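Local coordinates for protein methylthioribose-1-phosphate isomerase (Saccharomyces cerevisiae, PDB 1W2W) that catalyses the interconversion of methylthioribose-1-phosphate and methylthioribulose-1-phosphate in the methionine salvage pathway, the chain here being the N-terminal half of the enzyme, at residues 94-97 and 98-101; 111-114 and 115-119; 21-24 and 25-28; 159-162 and 163-167; 134-137 and 138-141. All coordinates share one frame; numbering follows the deposited sequence.

How the interactions relate
In chain order the contacts run 3, 1, 2, 5, 4. Interaction 3 is a turn between strands 17-21 and 32-34 of the small antiparallel sheet; the others are short stretches of alpha-helix within the range of the Initiation factor 2 subunit family. Interactions 1, 2 and 5 lie on three successive helices, 88-103, 111-124 and 129-168, the middle one packing against both others: centres 1 and 2 are 13 Å apart, as are 2 and 5. Interaction 4 shares helix 129-168 with interaction 5, yet their centres lie 38 Å apart, so this long helix joins the helical bundle to the distant region of strand 174-179 and helix 194-210.

Interaction 1 (94-97 and 98-101); sequences VLNK and RLDF
Arg98 lies alongside Val94 one helical turn earlier, the two side chains running the same way with Arg98 CD 3.9 Å from Val94 CG1. The pair is also tied through the backbone, Arg98 N donating to Val94 O at 2.9 Å. Three further i to i+4 bonds satisfy the next carbonyls: Leu99 N to Leu95 O at 2.8 Å, Asp100 N to Asn96 O at 3.0 Å and Phe101 N to Lys97 O at 2.9 Å. The charged ends of Arg98 and Asp100 find their partners outside the helix. The buried guanidinium of Arg98, turned aside by a bend at chi3 (72°), makes salt bridges through NE to Glu67 and through NH2 to Asp39, while Asp100 OD1 pairs with Lys120. A methionine in place of Arg98 would probably leave the carboxylates of Glu67 and Asp39 without the positive charge that they share. Elsewhere, Leu99 CG sits 3.3 Å from Leu95 O, and Leu99 CD1 is 3.8 Å from Asn96 OD1. Leu95 and Asn96 both reach Leu123 of helix 111-124. This is a regular stretch of alpha-helix inside a helical bundle, its backbone bonded internally, with Arg98 and Asp100 salt-bridged to neighbouring elements.

Interaction 2 (111-114 and 115-119); sequences NLSN and SLVEI
Asn111 O accepts Ser115 N at 3.0 Å and also accepts a hydrogen bond from a water 2.9 Å away, so two donors grip this first carbonyl of helix 111-124. The same water is hydrogen-bonded to Ser115 OG at 2.8 Å, which closes a small bridge over the opening turn of the alpha-helix. Ser115 OG has a second partner in the hydroxyl of Tyr139 on helix 129-168. The i to i+4 pattern continues with Leu116 N to Leu112 O at 2.8 Å and Val117 N to Ser113 O, then weakens at Glu118 N to Asn114 O. Asn111 and Asn114 use their amides to bond another chain of the assembly, placing this end of the helix at a subunit contact. Leu112 and Leu116 pack one turn apart, and Leu116 goes on to touch Leu102 and Leu103 of helix 88-103. An alanine at Leu116 would probably open a gap between Leu112 and those two leucines, weakening the join of the two helices. In Leu112 a chi1 of 180° sets CG beside the carbonyl carbon, from where it meets the next turn, Leu112 CG coming to 4.0 Å from Leu116 CD1.

Interaction 3 (21-24 and 25-28); sequences LDQL and LLPY
Between Asp22 and Leu25 the chain makes a beta turn, closed by Leu25 N donating to Asp22 O at 3.1 Å from well above the carbonyl plane, 48° out of it. Asp22 grips the turn a second time: its OD1 accepts Leu24 N at 3.0 Å, an Asx turn, approached on the anti side and somewhat out of the carboxylate plane. Chi1 of -171° turns the Asp22 carboxylate back toward its own carbonyl and thus over Leu25, whose CD1 lies 3.6 Å from Asp22 OD2. That oxygen is also bonded by Gln49 NE2. Leu26 packs on the start of the segment, its CD1 meeting Gln23 CG at 4.0 Å and, across a near right angle between the side chains, Leu21 CD1 at 4.2 Å. Leu26 N is buried without any partner, and a cis peptide bond to Pro27 then redirects the chain. Outside the turn, Gln23 OE1 is bonded by Arg51 NH1, while Gln23 O and Leu26 O accept from basic side chains of another chain. The whole is an Asx turn within a beta turn, at the start of the loop joining strands 17-21 and 32-34 and at a subunit interface; the Gln23 side chain lies about 9 Å from that of Cys181, the predicted transition-state stabiliser.

Interaction 4 (159-162 and 163-167); sequences AKYL and IDVLQ
The Tyr161 ring receives Val165 CG2 over one face, a CH-pi contact in which the methyl lies 4.2 Å from the ring centroid and 28° off the normal. The methyl is displaced toward one side of the ring, nearest Tyr161 CE2 at 3.7 Å. Tyr161 CG stands anti to the backbone nitrogen (chi1 -177°), which brings the ring past the carbonyl and alongside the next turn, where Val165 offers the branch. The second flat group, the carboxylate of Asp164, is met by Lys160: NZ donates to Asp164 OD2 at 2.7 Å on the syn lone pair, making a short i to i+4 salt bridge. To reach it the lysine runs extended as far as CE and then bends sharply, with a nearly eclipsed chi4 of 24°. Lys160 is exposed, so the bridge lies on the solvent side of the helix.

The other side is apolar. Leu162 CG packs 4.0 Å from Leu166 CD1, and both leucines rest on Phe175 of strand 174-179. Ile163 CG1 is pressed to 3.2 Å from Ala159 O, while Ile163 also touches Leu201 of helix 194-210. Another chain of the assembly packs on Tyr161, Leu162 and Leu166. Underneath, the backbone bonds are regular, as in Ile163 N to Ala159 O at 3.0 Å. Such a pattern is that of an amphipathic alpha-helix: here it is the last part of helix 129-168, salt-bridged on one side and packed on a strand, a helix and a second chain on others.

Interaction 5 (134-137 and 138-141); sequences GSLY and NYVC
Cys141 SG sits over a face of the Tyr137 ring, a sulfur-aromatic contact between side chains one helical turn apart. The sulfur is 3.8 Å from the ring centroid and 20° off the normal, displaced toward the phenolic end, where Tyr137 CZ is 3.6 Å away. Both torsions serve this meeting: Tyr137 CG is anti to the backbone nitrogen (chi1 175°), sending the ring forward along the helix, while Cys141 SG, anti to its carbonyl carbon, reaches back toward it. The tyrosine is held at its far end as well, because its OH bonds the backbone oxygen of Arg10. Asn138 crosses the same tyrosine at about a right angle, with OD1 3.6 Å from Tyr137 CD2 and the amide and ring planes 57° apart.

A second cluster forms round Leu136. Its CD1 lies 4.0 Å from Val140 CG1 and 4.2 Å from Tyr139 CD2, so one methyl touches both side chains. The valine is close to the backbone too, with CG2 3.3 Å from Tyr137 O. Cys141 N donates to that same oxygen at 3.1 Å, one of four regular i to i+4 bonds that include Val140 N to Leu136 O at 2.8 Å. Leu136 and Val140 also pack on Leu65 of helix 53-73, and Tyr139 rests on Ile122 of helix 111-124. This part of the long helix 129-168 thus belongs to a helical bundle, its leucine and valine set among the neighbouring helices and its tyrosine-cysteine pair turned toward the N-terminal part of the chain.

Interaction 1 (94-97 and 98-101)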
loop_
_atom_site.group_PDB
_atom_site.type_symbol
_atom_site.label_atom_id
_atom_site.label_comp_id
_atom_site.label_asym_id
_atom_site.label_seq_id
_atom_site.Cartn_x
_atom_site.Cartn_y
_atom_site.Cartn_z
ATOM N N VAL A 94 40.103 -1.347 -18.552
ATOM C CA VAL A 94 38.862 -0.634 -18.832
ATOM C C VAL A 94 37.640 -1.538 -18.630
ATOM O O VAL A 94 36.648 -1.122 -18.015
ATOM C CB VAL A 94 38.869 0.005 -20.224
ATOM C CG1 VAL A 94 37.482 0.567 -20.572
ATOM C CG2 VAL A 94 39.920 1.114 -20.273
ATOM N N LEU A 95 37.713 -2.768 -19.132
ATOM C CA LEU A 95 36.617 -3.717 -18.905
ATOM C C LEU A 95 36.327 -3.882 -17.410
ATOM O O LEU A 95 35.165 -3.831 -16.990
ATOM C CB LEU A 95 36.918 -5.065 -19.554
ATOM C CG LEU A 95 35.812 -6.120 -19.612
ATOM C CD1 LEU A 95 34.482 -5.472 -19.966
ATOM C CD2 LEU A 95 36.221 -7.111 -20.688
ATOM N N ASN A 96 37.372 -4.073 -16.606
ATOM C CA ASN A 96 37.176 -4.213 -15.166
ATOM C C ASN A 96 36.542 -2.985 -14.539
ATOM O O ASN A 96 35.687 -3.098 -13.662
ATOM C CB ASN A 96 38.471 -4.602 -14.448
ATOM C CG ASN A 96 38.749 -6.086 -14.544
ATOM O OD1 ASN A 96 37.851 -6.911 -14.340
ATOM N ND2 ASN A 96 39.988 -6.439 -14.866
ATOM N N LYS A 97 36.947 -1.811 -15.005
ATOM C CA LYS A 97 36.362 -0.562 -14.529
ATOM C C LYS A 97 34.873 -0.515 -14.882
ATOM O O LYS A 97 34.042 -0.098 -14.076
ATOM C CB LYS A 97 37.110 0.622 -15.145
ATOM C CG LYS A 97 36.629 2.004 -14.719
ATOM C CD LYS A 97 37.638 3.066 -15.179
ATOM C CE LYS A 97 37.221 3.732 -16.481
ATOM N NZ LYS A 97 36.663 5.093 -16.198
ATOM N N ARG A 98 34.539 -0.958 -16.088
ATOM C CA ARG A 98 33.148 -0.941 -16.523
ATOM C C ARG A 98 32.305 -2.003 -15.806
ATOM O O ARG A 98 31.112 -1.787 -15.559
ATOM C CB ARG A 98 33.059 -1.034 -18.050
ATOM C CG ARG A 98 33.443 0.295 -18.692
ATOM C CD ARG A 98 33.568 0.251 -20.190
ATOM N NE ARG A 98 32.266 0.144 -20.850
ATOM C CZ ARG A 98 31.356 1.102 -20.875
ATOM N NH1 ARG A 98 31.581 2.264 -20.271
ATOM N NH2 ARG A 98 30.216 0.902 -21.517
ATOM N N LEU A 99 32.925 -3.126 -15.450
ATOM C CA LEU A 99 32.278 -4.096 -14.558
ATOM C C LEU A 99 31.987 -3.540 -13.168
ATOM O O LEU A 99 30.918 -3.789 -12.603
ATOM C CB LEU A 99 33.071 -5.407 -14.484
ATOM C CG LEU A 99 33.240 -6.191 -15.785
ATOM C CD1 LEU A 99 34.247 -7.324 -15.579
ATOM C CD2 LEU A 99 31.888 -6.744 -16.258
ATOM N N ASP A 100 32.924 -2.783 -12.610
ATOM C CA ASP A 100 32.670 -2.062 -11.365
ATOM C C ASP A 100 31.553 -1.021 -11.479
ATOM O O ASP A 100 30.751 -0.862 -10.559
ATOM C CB ASP A 100 33.961 -1.433 -10.810
ATOM C CG ASP A 100 35.031 -2.472 -10.480
ATOM O OD1 ASP A 100 34.712 -3.679 -10.385
ATOM O OD2 ASP A 100 36.234 -2.170 -10.303
ATOM N N PHE A 101 31.496 -0.314 -12.607
ATOM C CA PHE A 101 30.410 0.631 -12.874
ATOM C C PHE A 101 29.072 -0.117 -12.858
ATOM O O PHE A 101 28.124 0.279 -12.158
ATOM C CB PHE A 101 30.661 1.312 -14.225
ATOM C CG PHE A 101 29.540 2.194 -14.699
ATOM C CD1 PHE A 101 29.085 3.248 -13.919
ATOM C CD2 PHE A 101 28.948 1.961 -15.929
ATOM C CE1 PHE A 101 28.052 4.059 -14.361
ATOM C CE2 PHE A 101 27.915 2.773 -16.379
ATOM C CZ PHE A 101 27.470 3.822 -15.594
#

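Interaction 2 (111-114 and 115-119)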
loop_
_atom_site.group_PDB
_atom_site.type_symbol
_atom_site.label_atom_id
_atom_site.label_comp_id
_atom_site.label_asym_id
_atom_site.label_seq_id
_atom_site.Cartn_x
_atom_site.Cartn_y
_atom_site.Cartn_z
ATOM N N ASN A 111 22.662 -11.190 -6.537
ATOM C CA ASN A 111 22.844 -11.969 -7.766
ATOM C C ASN A 111 23.823 -11.313 -8.728
ATOM O O ASN A 111 24.699 -11.976 -9.295
ATOM C CB ASN A 111 21.497 -12.202 -8.449
ATOM C CG ASN A 111 20.601 -13.085 -7.618
ATOM O OD1 ASN A 111 20.220 -12.698 -6.510
ATOM N ND2 ASN A 111 20.280 -14.283 -8.129
ATOM N N LEU A 112 23.681 -10.003 -8.902
ATOM C CA LEU A 112 24.528 -9.297 -9.853
ATOM C C LEU A 112 26.008 -9.429 -9.479
ATOM O O LEU A 112 26.825 -9.810 -10.320
ATOM C CB LEU A 112 24.109 -7.830 -9.984
ATOM C CG LEU A 112 24.928 -6.958 -10.951
ATOM C CD1 LEU A 112 24.769 -7.501 -12.374
ATOM C CD2 LEU A 112 24.546 -5.464 -10.864
ATOM N N SER A 113 26.340 -9.123 -8.227
ATOM C CA SER A 113 27.719 -9.261 -7.740
ATOM C C SER A 113 28.218 -10.680 -7.953
ATOM O O SER A 113 29.343 -10.900 -8.424
ATOM C CB SER A 113 27.825 -8.863 -6.260
ATOM O OG SER A 113 29.117 -9.159 -5.718
ATOM N N ASN A 114 27.382 -11.657 -7.607
ATOM C CA ASN A 114 27.792 -13.042 -7.753
ATOM C C ASN A 114 28.176 -13.404 -9.192
ATOM O O ASN A 114 29.162 -14.113 -9.431
ATOM C CB ASN A 114 26.724 -13.985 -7.189
ATOM C CG ASN A 114 26.711 -13.997 -5.661
ATOM O OD1 ASN A 114 27.692 -13.615 -5.009
ATOM N ND2 ASN A 114 25.595 -14.435 -5.087
ATOM N N SER A 115 27.403 -12.908 -10.150
ATOM C CA SER A 115 27.716 -13.091 -11.557
ATOM C C SER A 115 28.950 -12.291 -11.976
ATOM O O SER A 115 29.780 -12.790 -12.727
ATOM C CB SER A 115 26.527 -12.702 -12.438
ATOM O OG SER A 115 25.624 -13.794 -12.579
ATOM N N LEU A 116 29.070 -11.049 -11.525
ATOM C CA LEU A 116 30.205 -10.239 -11.979
ATOM C C LEU A 116 31.538 -10.782 -11.458
ATOM O O LEU A 116 32.559 -10.691 -12.142
ATOM C CB LEU A 116 30.033 -8.764 -11.610
ATOM C CG LEU A 116 28.832 -8.080 -12.277
ATOM C CD1 LEU A 116 28.774 -6.602 -11.903
ATOM C CD2 LEU A 116 28.811 -8.268 -13.797
ATOM N N VAL A 117 31.529 -11.353 -10.257
ATOM C CA VAL A 117 32.711 -12.022 -9.710
ATOM C C VAL A 117 33.141 -13.160 -10.637
ATOM O O VAL A 117 34.322 -13.290 -10.976
ATOM C CB VAL A 117 32.444 -12.564 -8.279
ATOM C CG1 VAL A 117 33.519 -13.569 -7.856
ATOM C CG2 VAL A 117 32.324 -11.416 -7.276
ATOM N N GLU A 118 32.175 -13.969 -11.057
ATOM C CA GLU A 118 32.441 -15.080 -11.952
ATOM C C GLU A 118 32.945 -14.569 -13.298
ATOM O O GLU A 118 33.900 -15.125 -13.851
ATOM C CB GLU A 118 31.198 -15.953 -12.133
ATOM C CG GLU A 118 31.451 -17.281 -12.839
ATOM C CD GLU A 118 32.719 -17.987 -12.385
ATOM O OE1 GLU A 118 32.926 -18.156 -11.162
ATOM O OE2 GLU A 118 33.512 -18.380 -13.263
ATOM N N ILE A 119 32.323 -13.511 -13.820
ATOM C CA ILE A 119 32.774 -12.957 -15.101
ATOM C C ILE A 119 34.218 -12.445 -14.988
ATOM O O ILE A 119 35.027 -12.658 -15.904
ATOM C CB ILE A 119 31.827 -11.864 -15.623
ATOM C CG1 ILE A 119 30.471 -12.477 -15.994
ATOM C CG2 ILE A 119 32.472 -11.113 -16.811
ATOM C CD1 ILE A 119 29.343 -11.467 -16.197
HETATM O O HOH W 1 24.215 -14.611 -10.321
#

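Interaction 3 (21-24 and 25-28)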
loop_
_atom_site.group_PDB
_atom_site.type_symbol
_atom_site.label_atom_id
_atom_site.label_comp_id
_atom_site.label_asym_id
_atom_site.label_seq_id
_atom_site.Cartn_x
_atom_site.Cartn_y
_atom_site.Cartn_z
ATOM N N LEU A 21 12.101 -6.239 -21.731
ATOM C CA LEU A 21 10.826 -5.558 -21.565
ATOM C C LEU A 21 11.032 -4.387 -20.625
ATOM O O LEU A 21 11.708 -4.527 -19.615
ATOM C CB LEU A 21 9.810 -6.504 -20.932
ATOM C CG LEU A 21 8.966 -7.385 -21.844
ATOM C CD1 LEU A 21 7.984 -8.144 -20.975
ATOM C CD2 LEU A 21 8.248 -6.550 -22.897
ATOM N N ASP A 22 10.431 -3.245 -20.937
ATOM C CA ASP A 22 10.457 -2.135 -19.989
ATOM C C ASP A 22 9.389 -2.368 -18.918
ATOM O O ASP A 22 8.187 -2.116 -19.132
ATOM C CB ASP A 22 10.195 -0.819 -20.711
ATOM C CG ASP A 22 10.427 0.378 -19.821
ATOM O OD1 ASP A 22 10.370 0.212 -18.576
ATOM O OD2 ASP A 22 10.689 1.515 -20.280
ATOM N N GLN A 23 9.817 -2.853 -17.757
ATOM C CA GLN A 23 8.838 -3.246 -16.752
ATOM C C GLN A 23 8.185 -2.072 -16.051
ATOM O O GLN A 23 7.220 -2.260 -15.304
ATOM C CB GLN A 23 9.458 -4.204 -15.744
ATOM C CG GLN A 23 9.935 -5.505 -16.394
ATOM C CD GLN A 23 10.409 -6.504 -15.365
ATOM O OE1 GLN A 23 9.733 -6.740 -14.366
ATOM N NE2 GLN A 23 11.584 -7.088 -15.596
ATOM N N LEU A 24 8.701 -0.869 -16.280
ATOM C CA LEU A 24 8.050 0.321 -15.759
ATOM C C LEU A 24 6.703 0.533 -16.449
ATOM O O LEU A 24 5.815 1.144 -15.865
ATOM C CB LEU A 24 8.919 1.574 -15.952
ATOM C CG LEU A 24 10.286 1.657 -15.261
ATOM C CD1 LEU A 24 10.986 2.901 -15.784
ATOM C CD2 LEU A 24 10.135 1.745 -13.743
ATOM N N LEU A 25 6.564 0.037 -17.681
ATOM C CA LEU A 25 5.425 0.345 -18.544
ATOM C C LEU A 25 4.353 -0.752 -18.592
ATOM O O LEU A 25 3.258 -0.540 -19.132
ATOM C CB LEU A 25 5.922 0.671 -19.958
ATOM C CG LEU A 25 6.999 1.764 -20.021
ATOM C CD1 LEU A 25 7.382 2.042 -21.473
ATOM C CD2 LEU A 25 6.528 3.043 -19.332
ATOM N N LEU A 26 4.661 -1.920 -18.019
ATOM C CA LEU A 26 3.706 -3.022 -17.976
ATOM C C LEU A 26 2.579 -2.688 -16.990
ATOM O O LEU A 26 2.767 -1.847 -16.111
ATOM C CB LEU A 26 4.411 -4.318 -17.559
ATOM C CG LEU A 26 5.444 -4.922 -18.530
ATOM C CD1 LEU A 26 6.274 -6.019 -17.838
ATOM C CD2 LEU A 26 4.748 -5.511 -19.737
ATOM N N PRO A 27 1.421 -3.331 -17.103
ATOM C CA PRO A 27 1.136 -4.368 -18.096
ATOM C C PRO A 27 0.516 -3.893 -19.402
ATOM O O PRO A 27 0.418 -4.700 -20.333
ATOM C CB PRO A 27 0.127 -5.251 -17.358
ATOM C CG PRO A 27 -0.653 -4.277 -16.535
ATOM C CD PRO A 27 0.280 -3.115 -16.197
ATOM N N TYR A 28 0.088 -2.639 -19.492
ATOM C CA TYR A 28 -0.643 -2.239 -20.694
ATOM C C TYR A 28 0.244 -1.935 -21.883
ATOM O O TYR A 28 -0.194 -2.042 -23.028
ATOM C CB TYR A 28 -1.554 -1.049 -20.422
ATOM C CG TYR A 28 -2.741 -1.411 -19.552
ATOM C CD1 TYR A 28 -3.899 -1.968 -20.099
ATOM C CD2 TYR A 28 -2.695 -1.200 -18.174
ATOM C CE1 TYR A 28 -4.976 -2.299 -19.292
ATOM C CE2 TYR A 28 -3.768 -1.525 -17.367
ATOM C CZ TYR A 28 -4.900 -2.070 -17.925
ATOM O OH TYR A 28 -5.952 -2.379 -17.086
HETATM O O HOH W 2 2.979 1.459 -16.121
#

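Interaction 4 (159-162 and 163-167)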
loop_
_atom_site.group_PDB
_atom_site.type_symbol
_atom_site.label_atom_id
_atom_site.label_comp_id
_atom_site.label_asym_id
_atom_site.label_seq_id
_atom_site.Cartn_x
_atom_site.Cartn_y
_atom_site.Cartn_z
ATOM N N ALA A 159 6.453 -26.768 -3.684
ATOM C CA ALA A 159 5.085 -27.299 -3.781
ATOM C C ALA A 159 4.942 -28.602 -2.985
ATOM O O ALA A 159 4.015 -28.770 -2.181
ATOM C CB ALA A 159 4.693 -27.527 -5.246
ATOM N N LYS A 160 5.867 -29.525 -3.212
ATOM C CA LYS A 160 5.825 -30.833 -2.549
ATOM C C LYS A 160 5.944 -30.657 -1.040
ATOM O O LYS A 160 5.231 -31.304 -0.263
ATOM C CB LYS A 160 6.937 -31.738 -3.094
ATOM C CG LYS A 160 7.174 -33.035 -2.317
ATOM C CD LYS A 160 8.158 -33.951 -3.070
ATOM C CE LYS A 160 8.678 -35.129 -2.239
ATOM N NZ LYS A 160 7.791 -35.528 -1.113
ATOM N N TYR A 161 6.839 -29.765 -0.621
ATOM C CA TYR A 161 7.067 -29.537 0.792
ATOM C C TYR A 161 5.790 -29.052 1.485
ATOM O O TYR A 161 5.405 -29.593 2.528
ATOM C CB TYR A 161 8.253 -28.584 1.014
ATOM C CG TYR A 161 8.577 -28.378 2.470
ATOM C CD1 TYR A 161 9.464 -29.222 3.137
ATOM C CD2 TYR A 161 7.991 -27.346 3.185
ATOM C CE1 TYR A 161 9.750 -29.038 4.468
ATOM C CE2 TYR A 161 8.277 -27.158 4.508
ATOM C CZ TYR A 161 9.145 -27.998 5.151
ATOM O OH TYR A 161 9.411 -27.785 6.482
ATOM N N LEU A 162 5.118 -28.055 0.904
ATOM C CA LEU A 162 3.879 -27.571 1.508
ATOM C C LEU A 162 2.784 -28.643 1.516
ATOM O O LEU A 162 2.107 -28.835 2.534
ATOM C CB LEU A 162 3.379 -26.281 0.843
ATOM C CG LEU A 162 2.091 -25.686 1.429
ATOM C CD1 LEU A 162 2.295 -25.278 2.883
ATOM C CD2 LEU A 162 1.649 -24.467 0.584
ATOM N N ILE A 163 2.614 -29.345 0.401
ATOM C CA ILE A 163 1.606 -30.403 0.348
ATOM C C ILE A 163 1.870 -31.452 1.420
ATOM O O ILE A 163 0.942 -31.906 2.090
ATOM C CB ILE A 163 1.519 -31.023 -1.050
ATOM C CG1 ILE A 163 1.010 -29.985 -2.049
ATOM C CG2 ILE A 163 0.640 -32.295 -1.048
ATOM C CD1 ILE A 163 -0.372 -29.404 -1.750
ATOM N N ASP A 164 3.136 -31.821 1.593
ATOM C CA ASP A 164 3.518 -32.797 2.613
ATOM C C ASP A 164 3.233 -32.310 4.036
ATOM O O ASP A 164 2.726 -33.072 4.870
ATOM C CB ASP A 164 4.997 -33.182 2.491
ATOM C CG ASP A 164 5.294 -34.047 1.273
ATOM O OD1 ASP A 164 4.368 -34.630 0.661
ATOM O OD2 ASP A 164 6.460 -34.197 0.855
ATOM N N VAL A 165 3.553 -31.046 4.312
ATOM C CA VAL A 165 3.238 -30.422 5.592
ATOM C C VAL A 165 1.732 -30.461 5.890
ATOM O O VAL A 165 1.316 -30.813 7.003
ATOM C CB VAL A 165 3.730 -28.961 5.628
ATOM C CG1 VAL A 165 3.053 -28.192 6.751
ATOM C CG2 VAL A 165 5.254 -28.928 5.776
ATOM N N LEU A 166 0.929 -30.094 4.894
ATOM C CA LEU A 166 -0.526 -30.082 5.044
ATOM C C LEU A 166 -1.081 -31.495 5.184
ATOM O O LEU A 166 -1.981 -31.745 5.983
ATOM C CB LEU A 166 -1.178 -29.366 3.860
ATOM C CG LEU A 166 -0.835 -27.880 3.749
ATOM C CD1 LEU A 166 -1.389 -27.301 2.431
ATOM C CD2 LEU A 166 -1.335 -27.094 4.956
ATOM N N GLN A 167 -0.540 -32.419 4.401
ATOM C CA GLN A 167 -0.964 -33.811 4.492
ATOM C C GLN A 167 -0.632 -34.398 5.863
ATOM O O GLN A 167 -1.452 -35.124 6.435
ATOM C CB GLN A 167 -0.481 -34.648 3.292
ATOM C CG GLN A 167 -1.404 -34.489 2.067
ATOM C CD GLN A 167 -0.920 -35.102 0.753
ATOM O OE1 GLN A 167 -1.624 -35.011 -0.269
ATOM N NE2 GLN A 167 0.261 -35.715 0.762
#

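Interaction 5 (134-137 and 138-141)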
loop_
_atom_site.group_PDB
_atom_site.type_symbol
_atom_site.label_atom_id
_atom_site.label_comp_id
_atom_site.label_asym_id
_atom_site.label_seq_id
_atom_site.Cartn_x
_atom_site.Cartn_y
_atom_site.Cartn_z
ATOM N N GLY A 134 34.050 -16.061 -26.227
ATOM C CA GLY A 134 33.551 -17.422 -26.279
ATOM C C GLY A 134 33.176 -17.979 -24.916
ATOM O O GLY A 134 32.138 -18.624 -24.776
ATOM N N SER A 135 34.016 -17.727 -23.916
ATOM C CA SER A 135 33.783 -18.277 -22.580
ATOM C C SER A 135 32.633 -17.550 -21.884
ATOM O O SER A 135 31.873 -18.156 -21.123
ATOM C CB SER A 135 35.054 -18.173 -21.734
ATOM O OG SER A 135 36.105 -18.935 -22.316
ATOM N N LEU A 136 32.516 -16.251 -22.137
ATOM C CA LEU A 136 31.419 -15.466 -21.591
ATOM C C LEU A 136 30.083 -15.883 -22.197
ATOM O O LEU A 136 29.073 -15.950 -21.483
ATOM C CB LEU A 136 31.665 -13.965 -21.790
ATOM C CG LEU A 136 30.598 -13.013 -21.236
ATOM C CD1 LEU A 136 30.389 -13.206 -19.737
ATOM C CD2 LEU A 136 30.927 -11.553 -21.557
ATOM N N TYR A 137 30.067 -16.160 -23.502
ATOM C CA TYR A 137 28.874 -16.707 -24.140
ATOM C C TYR A 137 28.445 -17.990 -23.430
ATOM O O TYR A 137 27.268 -18.167 -23.086
ATOM C CB TYR A 137 29.133 -17.043 -25.614
ATOM C CG TYR A 137 27.957 -17.735 -26.280
ATOM C CD1 TYR A 137 26.849 -17.008 -26.713
ATOM C CD2 TYR A 137 27.953 -19.115 -26.478
ATOM C CE1 TYR A 137 25.765 -17.645 -27.326
ATOM C CE2 TYR A 137 26.883 -19.746 -27.084
ATOM C CZ TYR A 137 25.798 -19.010 -27.503
ATOM O OH TYR A 137 24.735 -19.648 -28.112
ATOM N N ASN A 138 29.402 -18.892 -23.226
ATOM C CA ASN A 138 29.105 -20.128 -22.495
ATOM C C ASN A 138 28.572 -19.808 -21.102
ATOM O O ASN A 138 27.615 -20.439 -20.635
ATOM C CB ASN A 138 30.334 -21.038 -22.411
ATOM C CG ASN A 138 30.669 -21.662 -23.751
ATOM O OD1 ASN A 138 29.860 -21.615 -24.678
ATOM N ND2 ASN A 138 31.857 -22.241 -23.862
ATOM N N TYR A 139 29.186 -18.830 -20.444
ATOM C CA TYR A 139 28.788 -18.507 -19.077
ATOM C C TYR A 139 27.342 -18.020 -19.023
ATOM O O TYR A 139 26.545 -18.463 -18.173
ATOM C CB TYR A 139 29.701 -17.460 -18.424
ATOM C CG TYR A 139 29.093 -16.981 -17.123
ATOM C CD1 TYR A 139 29.153 -17.770 -15.986
ATOM C CD2 TYR A 139 28.441 -15.752 -17.041
ATOM C CE1 TYR A 139 28.588 -17.351 -14.796
ATOM C CE2 TYR A 139 27.868 -15.318 -15.844
ATOM C CZ TYR A 139 27.946 -16.130 -14.731
ATOM O OH TYR A 139 27.405 -15.755 -13.528
ATOM N N VAL A 140 26.999 -17.093 -19.913
ATOM C CA VAL A 140 25.649 -16.534 -19.868
ATOM C C VAL A 140 24.574 -17.558 -20.238
ATOM O O VAL A 140 23.484 -17.558 -19.651
ATOM C CB VAL A 140 25.502 -15.210 -20.653
ATOM C CG1 VAL A 140 26.523 -14.198 -20.157
ATOM C CG2 VAL A 140 25.619 -15.425 -22.158
ATOM N N CYS A 141 24.877 -18.443 -21.189
ATOM C CA CYS A 141 23.957 -19.518 -21.517
ATOM C C CYS A 141 23.715 -20.389 -20.295
ATOM O O CYS A 141 22.572 -20.765 -20.014
ATOM C CB CYS A 141 24.478 -20.365 -22.681
ATOM S SG CYS A 141 24.360 -19.469 -24.255
#